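Local coordinates for endo-beta-1,4-glucanase (Bacillus licheniformis, PDB 2JEN), which hydrolyses xyloglucan, a plant cell-wall polysaccharide, and is classed as an endo-beta-1,4-glucanase of glycoside hydrolase family 12, at residues D137-N142 with K195-F200; P152-M157 with K231-S236. The protein carries 1 engineered substitution. All coordinates share one frame; numbering follows the deposited sequence. Where two conformers were deposited one is given.

Contact 1. Residues D137-N142 with K195-F200. With GLC (alpha-D-glucopyranose), chain B; XYS (alpha-D-xylopyranose), chain C.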
loop_
_atom_site.group_PDB
_atom_site.type_symbol
_atom_site.label_atom_id
_atom_site.label_comp_id
_atom_site.label_asym_id
_atom_site.label_seq_id
_atom_site.Cartn_x
_atom_site.Cartn_y
_atom_site.Cartn_z
ATOM N N ASP A 137 -9.976 25.104 15.794
ATOM C CA ASP A 137 -10.995 24.547 16.704
ATOM C C ASP A 137 -10.497 24.759 18.111
ATOM O O ASP A 137 -9.408 24.279 18.478
ATOM C CB ASP A 137 -11.226 23.058 16.427
ATOM C CG ASP A 137 -12.573 22.537 16.864
ATOM O OD1 ASP A 137 -13.570 23.280 16.937
ATOM O OD2 ASP A 137 -12.685 21.336 17.071
ATOM N N ILE A 138 -11.219 25.590 18.865
ATOM C CA ILE A 138 -10.840 25.977 20.207
ATOM C C ILE A 138 -11.868 25.401 21.167
ATOM O O ILE A 138 -13.066 25.621 21.002
ATOM C CB ILE A 138 -10.794 27.511 20.319
ATOM C CG1 ILE A 138 -9.794 28.131 19.330
ATOM C CG2 ILE A 138 -10.502 27.962 21.756
ATOM C CD1 ILE A 138 -10.364 29.045 18.316
ATOM N N TRP A 139 -11.417 24.611 22.142
ATOM C CA TRP A 139 -12.286 23.931 23.077
ATOM C C TRP A 139 -12.255 24.620 24.422
ATOM O O TRP A 139 -11.184 25.016 24.891
ATOM C CB TRP A 139 -11.861 22.488 23.266
ATOM C CG TRP A 139 -12.054 21.630 22.087
ATOM C CD1 TRP A 139 -11.079 21.048 21.303
ATOM C CD2 TRP A 139 -13.314 21.194 21.564
ATOM N NE1 TRP A 139 -11.677 20.296 20.321
ATOM C CE2 TRP A 139 -13.051 20.366 20.470
ATOM C CE3 TRP A 139 -14.642 21.422 21.922
ATOM C CZ2 TRP A 139 -14.051 19.770 19.752
ATOM C CZ3 TRP A 139 -15.628 20.816 21.210
ATOM C CH2 TRP A 139 -15.347 19.995 20.141
ATOM N N LEU A 140 -13.439 24.742 25.037
ATOM C CA LEU A 140 -13.566 25.306 26.373
ATOM C C LEU A 140 -14.327 24.350 27.277
ATOM O O LEU A 140 -15.166 23.569 26.832
ATOM C CB LEU A 140 -14.272 26.674 26.326
ATOM C CG LEU A 140 -13.601 27.741 25.469
ATOM C CD1 LEU A 140 -14.100 27.801 24.042
ATOM C CD2 LEU A 140 -13.712 29.118 26.166
ATOM N N HIS A 141 -13.989 24.429 28.565
ATOM C CA HIS A 141 -14.615 23.648 29.626
ATOM C C HIS A 141 -14.898 24.550 30.815
ATOM O O HIS A 141 -14.311 25.619 30.949
ATOM C CB HIS A 141 -13.686 22.539 30.115
ATOM C CG HIS A 141 -13.466 21.408 29.149
ATOM N ND1 HIS A 141 -12.492 21.435 28.159
ATOM C CD2 HIS A 141 -14.024 20.179 29.106
ATOM C CE1 HIS A 141 -12.520 20.267 27.521
ATOM N NE2 HIS A 141 -13.430 19.488 28.086
ATOM N N ASN A 142 -15.739 24.064 31.725
ATOM C CA ASN A 142 -15.827 24.695 33.047
ATOM C C ASN A 142 -14.645 24.328 33.955
ATOM O O ASN A 142 -14.207 25.126 34.849
ATOM C CB ASN A 142 -17.112 24.295 33.762
ATOM C CG ASN A 142 -18.263 24.900 33.216
ATOM O OD1 ASN A 142 -18.275 26.091 32.936
ATOM N ND2 ASN A 142 -19.343 24.122 33.142
ATOM N N LYS A 195 -24.508 15.544 27.257
ATOM C CA LYS A 195 -23.260 16.114 26.810
ATOM C C LYS A 195 -23.502 16.877 25.519
ATOM O O LYS A 195 -24.271 16.453 24.653
ATOM C CB LYS A 195 -22.228 15.035 26.541
ATOM C CG LYS A 195 -21.894 14.214 27.756
ATOM C CD LYS A 195 -20.848 13.125 27.457
ATOM C CE LYS A 195 -21.023 12.351 26.138
ATOM N NZ LYS A 195 -22.204 11.440 26.041
ATOM N N GLY A 196 -22.815 17.990 25.369
ATOM C CA GLY A 196 -22.982 18.786 24.164
ATOM C C GLY A 196 -22.473 20.163 24.413
ATOM O O GLY A 196 -22.389 20.619 25.543
ATOM N N TRP A 197 -22.130 20.833 23.330
ATOM C CA TRP A 197 -21.477 22.120 23.418
ATOM C C TRP A 197 -22.055 23.126 22.442
ATOM O O TRP A 197 -22.450 22.796 21.345
ATOM C CB TRP A 197 -19.963 21.987 23.213
ATOM C CG TRP A 197 -19.558 21.061 22.098
ATOM C CD1 TRP A 197 -19.338 21.361 20.781
ATOM C CD2 TRP A 197 -19.281 19.675 22.239
ATOM N NE1 TRP A 197 -18.983 20.229 20.105
ATOM C CE2 TRP A 197 -18.956 19.180 20.977
ATOM C CE3 TRP A 197 -19.341 18.795 23.310
ATOM C CZ2 TRP A 197 -18.656 17.824 20.757
ATOM C CZ3 TRP A 197 -19.033 17.454 23.106
ATOM C CH2 TRP A 197 -18.699 16.988 21.828
ATOM N N ASN A 198 -22.052 24.390 22.853
ATOM C CA ASN A 198 -22.247 25.459 21.890
ATOM C C ASN A 198 -21.146 25.409 20.860
ATOM O O ASN A 198 -20.004 25.067 21.195
ATOM C CB ASN A 198 -22.230 26.782 22.610
ATOM C CG ASN A 198 -23.270 26.836 23.705
ATOM O OD1 ASN A 198 -24.457 26.672 23.414
ATOM N ND2 ASN A 198 -22.837 26.957 24.958
ATOM N N VAL A 199 -21.460 25.822 19.623
ATOM C CA VAL A 199 -20.434 25.973 18.605
ATOM C C VAL A 199 -20.627 27.343 17.950
ATOM O O VAL A 199 -21.689 27.660 17.400
ATOM C CB VAL A 199 -20.421 24.790 17.595
ATOM C CG1 VAL A 199 -21.777 24.538 16.934
ATOM C CG2 VAL A 199 -19.266 24.994 16.579
ATOM N N PHE A 200 -19.568 28.130 18.010
ATOM C CA PHE A 200 -19.510 29.439 17.454
ATOM C C PHE A 200 -18.478 29.434 16.336
ATOM O O PHE A 200 -17.291 29.159 16.613
ATOM C CB PHE A 200 -19.087 30.469 18.499
ATOM C CG PHE A 200 -19.915 30.438 19.757
ATOM C CD1 PHE A 200 -21.115 31.102 19.819
ATOM C CD2 PHE A 200 -19.459 29.787 20.887
ATOM C CE1 PHE A 200 -21.857 31.073 20.987
ATOM C CE2 PHE A 200 -20.178 29.787 22.062
ATOM C CZ PHE A 200 -21.397 30.450 22.113
HETATM C C1 GLC B . -16.691 21.254 15.380
HETATM C C2 GLC B . -17.445 20.199 16.185
HETATM C C3 GLC B . -16.448 19.407 16.989
HETATM C C4 GLC B . -15.495 18.708 16.025
HETATM C C5 GLC B . -14.821 19.834 15.230
HETATM C C6 GLC B . -13.680 19.370 14.316
HETATM O O1 GLC B . -17.539 22.091 14.644
HETATM O O2 GLC B . -18.366 20.694 17.130
HETATM O O3 GLC B . -17.236 18.575 17.842
HETATM O O4 GLC B . -14.495 18.008 16.733
HETATM O O5 GLC B . -15.817 20.544 14.507
HETATM O O6 GLC B . -14.098 18.357 13.427
HETATM C C1 XYS C . -19.300 13.891 19.525
HETATM C C2 XYS C . -19.931 12.551 19.403
HETATM C C3 XYS C . -20.328 12.359 17.949
HETATM C C4 XYS C . -21.279 13.457 17.501
HETATM C C5 XYS C . -20.642 14.810 17.796
HETATM O O2 XYS C . -18.975 11.559 19.718
HETATM O O3 XYS C . -20.893 11.069 17.780
HETATM O O4 XYS C . -21.478 13.300 16.115
HETATM O O5 XYS C . -20.217 14.823 19.156
#
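W139 and W197 sit on strands 131-141 and 195-204, which are not direct neighbours: strand 154-163 runs between them, antiparallel to the first and parallel to the second, so the two segments run in opposite directions. With the CA atoms of W139 and W197 9.4 Å apart, the backbones do not meet, and two large indoles close the gap. The rings form a T-shaped (edge-to-face) pair with perpendicular planes: the rim of W139 presents CZ3 to the pyrrole face of W197, 3.6 Å from NE1. Together with a chi2 near 90°, a chi1 of 43°, which sets CG of W197 between its backbone N and carbonyl carbon, turns the indole N-H toward the sugar. NE1 donates an almost straight bond (163°) to GLC O2 at 3.1 Å and a weak, bent one to GLC O3. In the plane of the W139 ring, CH2 approaches GLC O3 at 3.3 Å. A leucine in place of W197 would probably leave GLC O2 without this donor and the edge of W139 without the flat surface it meets. XYS O5 lies 3.7 Å from W197 CZ2. Perpendicular indoles lining bound sugars suit the glycan cleft of the family 12 beta-jelly-roll fold.

Contact 2. Residues P152-M157 with K231-S236; sequences PTDAIM and KTKYVS. Engineered in segment 152-157: A155 (natural residue Glu). With GLC (alpha-D-glucopyranose), chain B.
K233 reaches the carboxylate of D154 from a backbone well removed from it; even the nearest CA atoms of the two segments, those of T153 and K233, are 8.6 Å apart. A lysine suits this span: beyond CG its chain is fully extended. K233 was modelled in two conformers, and this account holds for one of them.

The ionic interaction is a salt bridge in which K233 NZ donates to D154 OD1 at 2.6 Å, and OD1 accepts with its syn lone pair, on the side of the other oxygen. The two side chains meet at about a right angle.

A second hydrogen bond on the same oxygen comes from within 152-157. T153 OG1 donates to D154 OD1 at 2.8 Å from the anti side, 28° out of the carboxylate plane. A chi1 of 56° puts the hydroxyl between backbone N and carbonyl carbon, from where it reaches the carboxylate of the next residue. T153 and D154 both face L140 in a classic beta bulge, consistent with both of these consecutive residues pointing toward K233.

Water mediates a further link: it donates to D154 OD2 at 2.7 Å and accepts a weak bond from K233 NZ. N198 ND2 also binds OD2.

Van der Waals contact is modest, with K233 CE 3.6 Å from T153 OG1. Further along 152-157, A155 is an engineered alanine (glutamate in nature), and at the end M157 lies against the bound glucose, with SD 3.5 Å from GLC C1.

Both oxygens of the buried D154 are thus met by donors, two on OD1 from protein and one protein group plus a water on OD2. This arrangement should fix the rotation of the carboxylate and is likely to favour its ionised form, with K233 balancing the charge.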
loop_
_atom_site.group_PDB
_atom_site.type_symbol
_atom_site.label_atom_id
_atom_site.label_comp_id
_atom_site.label_asym_id
_atom_site.label_seq_id
_atom_site.Cartn_x
_atom_site.Cartn_y
_atom_site.Cartn_z
ATOM N N PRO A 152 -16.536 18.986 26.450
ATOM C CA PRO A 152 -16.465 20.447 26.436
ATOM C C PRO A 152 -17.818 21.104 26.626
ATOM O O PRO A 152 -18.866 20.493 26.370
ATOM C CB PRO A 152 -15.917 20.760 25.045
ATOM C CG PRO A 152 -15.178 19.548 24.660
ATOM C CD PRO A 152 -15.976 18.411 25.214
ATOM N N THR A 153 -17.760 22.367 27.016
ATOM C CA THR A 153 -18.959 23.186 27.076
ATOM C C THR A 153 -19.177 24.035 25.821
ATOM O O THR A 153 -20.315 24.400 25.483
ATOM C CB THR A 153 -18.931 24.122 28.310
ATOM O OG1 THR A 153 -17.746 24.905 28.260
ATOM C CG2 THR A 153 -18.953 23.313 29.588
ATOM N N ASP A 154 -18.103 24.374 25.124
ATOM C CA ASP A 154 -18.151 25.241 23.976
ATOM C C ASP A 154 -16.993 24.929 23.038
ATOM O O ASP A 154 -15.915 24.527 23.471
ATOM C CB ASP A 154 -17.977 26.718 24.379
ATOM C CG ASP A 154 -18.958 27.187 25.440
ATOM O OD1 ASP A 154 -18.685 26.980 26.633
ATOM O OD2 ASP A 154 -20.011 27.761 25.073
ATOM N N ALA A 155 -17.262 25.148 21.764
ATOM C CA ALA A 155 -16.290 25.131 20.698
ATOM C C ALA A 155 -16.348 26.445 19.952
ATOM O O ALA A 155 -17.449 26.928 19.635
ATOM C CB ALA A 155 -16.547 23.994 19.727
ATOM N N ILE A 156 -15.174 26.994 19.615
ATOM C CA ILE A 156 -15.064 28.124 18.720
ATOM C C ILE A 156 -14.274 27.674 17.497
ATOM O O ILE A 156 -13.208 27.090 17.657
ATOM C CB ILE A 156 -14.373 29.299 19.399
ATOM C CG1 ILE A 156 -15.146 29.738 20.629
ATOM C CG2 ILE A 156 -14.140 30.434 18.407
ATOM C CD1 ILE A 156 -14.318 30.761 21.493
ATOM N N MET A 157 -14.806 27.898 16.315
ATOM C CA MET A 157 -14.123 27.580 15.085
ATOM C C MET A 157 -13.806 28.856 14.319
ATOM O O MET A 157 -14.625 29.787 14.256
ATOM C CB MET A 157 -14.984 26.700 14.202
ATOM C CG MET A 157 -15.467 25.466 14.864
ATOM S SD MET A 157 -16.049 24.271 13.665
ATOM C CE MET A 157 -14.492 23.558 13.092
ATOM N N LYS A 231 -16.869 34.347 31.256
ATOM C CA LYS A 231 -15.409 34.360 31.439
ATOM C C LYS A 231 -14.918 33.486 32.595
ATOM O O LYS A 231 -13.699 33.373 32.801
ATOM C CB LYS A 231 -14.842 35.772 31.467
ATOM C CG LYS A 231 -15.055 36.538 30.146
ATOM C CD LYS A 231 -14.255 37.821 30.060
ATOM C CE LYS A 231 -14.617 38.679 28.880
ATOM N NZ LYS A 231 -13.818 39.934 28.831
ATOM N N THR A 232 -15.825 32.782 33.267
ATOM C CA THR A 232 -15.426 31.743 34.204
ATOM C C THR A 232 -14.869 30.489 33.469
ATOM O O THR A 232 -14.256 29.619 34.082
ATOM C CB THR A 232 -16.560 31.257 35.109
ATOM O OG1 THR A 232 -17.644 30.737 34.334
ATOM C CG2 THR A 232 -17.068 32.402 35.972
ATOM N N LYS A 233 -15.159 30.371 32.183
ATOM C CA LYS A 233 -14.721 29.177 31.477
ATOM C C LYS A 233 -13.237 29.230 31.136
ATOM O O LYS A 233 -12.600 30.286 31.075
ATOM C CB LYS A 233 -15.600 28.923 30.262
ATOM C CG LYS A 233 -16.976 28.468 30.678
ATOM C CD LYS A 233 -17.903 28.484 29.522
ATOM C CE LYS A 233 -19.213 27.820 29.854
ATOM N NZ LYS A 233 -20.129 27.825 28.673
ATOM N N TYR A 234 -12.706 28.044 30.935
ATOM C CA TYR A 234 -11.302 27.851 30.582
ATOM C C TYR A 234 -11.148 27.499 29.125
ATOM O O TYR A 234 -11.891 26.657 28.610
ATOM C CB TYR A 234 -10.720 26.679 31.395
ATOM C CG TYR A 234 -10.563 26.996 32.849
ATOM C CD1 TYR A 234 -11.600 26.761 33.734
ATOM C CD2 TYR A 234 -9.380 27.529 33.333
ATOM C CE1 TYR A 234 -11.454 27.075 35.090
ATOM C CE2 TYR A 234 -9.246 27.869 34.688
ATOM C CZ TYR A 234 -10.274 27.606 35.540
ATOM O OH TYR A 234 -10.138 27.921 36.888
ATOM N N VAL A 235 -10.151 28.103 28.462
ATOM C CA VAL A 235 -9.718 27.594 27.175
ATOM C C VAL A 235 -8.820 26.376 27.419
ATOM O O VAL A 235 -7.833 26.444 28.149
ATOM C CB VAL A 235 -9.005 28.659 26.342
ATOM C CG1 VAL A 235 -8.522 28.084 25.007
ATOM C CG2 VAL A 235 -9.882 29.923 26.159
ATOM N N SER A 236 -9.206 25.243 26.837
ATOM C CA SER A 236 -8.543 23.963 27.038
ATOM C C SER A 236 -7.590 23.581 25.903
ATOM O O SER A 236 -6.664 22.825 26.124
ATOM C CB SER A 236 -9.577 22.862 27.174
ATOM O OG SER A 236 -10.499 23.183 28.180
HETATM C C1 GLC B . -16.691 21.254 15.380
HETATM C C2 GLC B . -17.445 20.199 16.185
HETATM C C3 GLC B . -16.448 19.407 16.989
HETATM C C4 GLC B . -15.495 18.708 16.025
HETATM C C5 GLC B . -14.821 19.834 15.230
HETATM C C6 GLC B . -13.680 19.370 14.316
HETATM O O1 GLC B . -17.539 22.091 14.644
HETATM O O2 GLC B . -18.366 20.694 17.130
HETATM O O3 GLC B . -17.236 18.575 17.842
HETATM O O4 GLC B . -14.495 18.008 16.733
HETATM O O5 GLC B . -15.817 20.544 14.507
HETATM O O6 GLC B . -14.098 18.357 13.427
HETATM O O HOH W 1 -21.413 29.615 26.523
#

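In the fold
The centres of contacts 1 and 2 lie only 5 Å apart in one sheet, whose neighbouring strands run in the order 234-244, 131-141, 154-163, 195-204. Each contact therefore skips one strand: contact 1 passes over 154-163, and contact 2 over 131-141. Along the chain the segments alternate, 137-142, 152-157, 195-200, 231-236, so the two contacts interlock. Direct bonds join them as well: I138 N lies 2.8 Å from I156 O, a probable backbone hydrogen bond, and H141 ND1 is 2.7 Å from S236 OG. Contact 1 lines the glycan site, which contact 2 meets through M157; the ion pair of contact 2 lies away from the sugars.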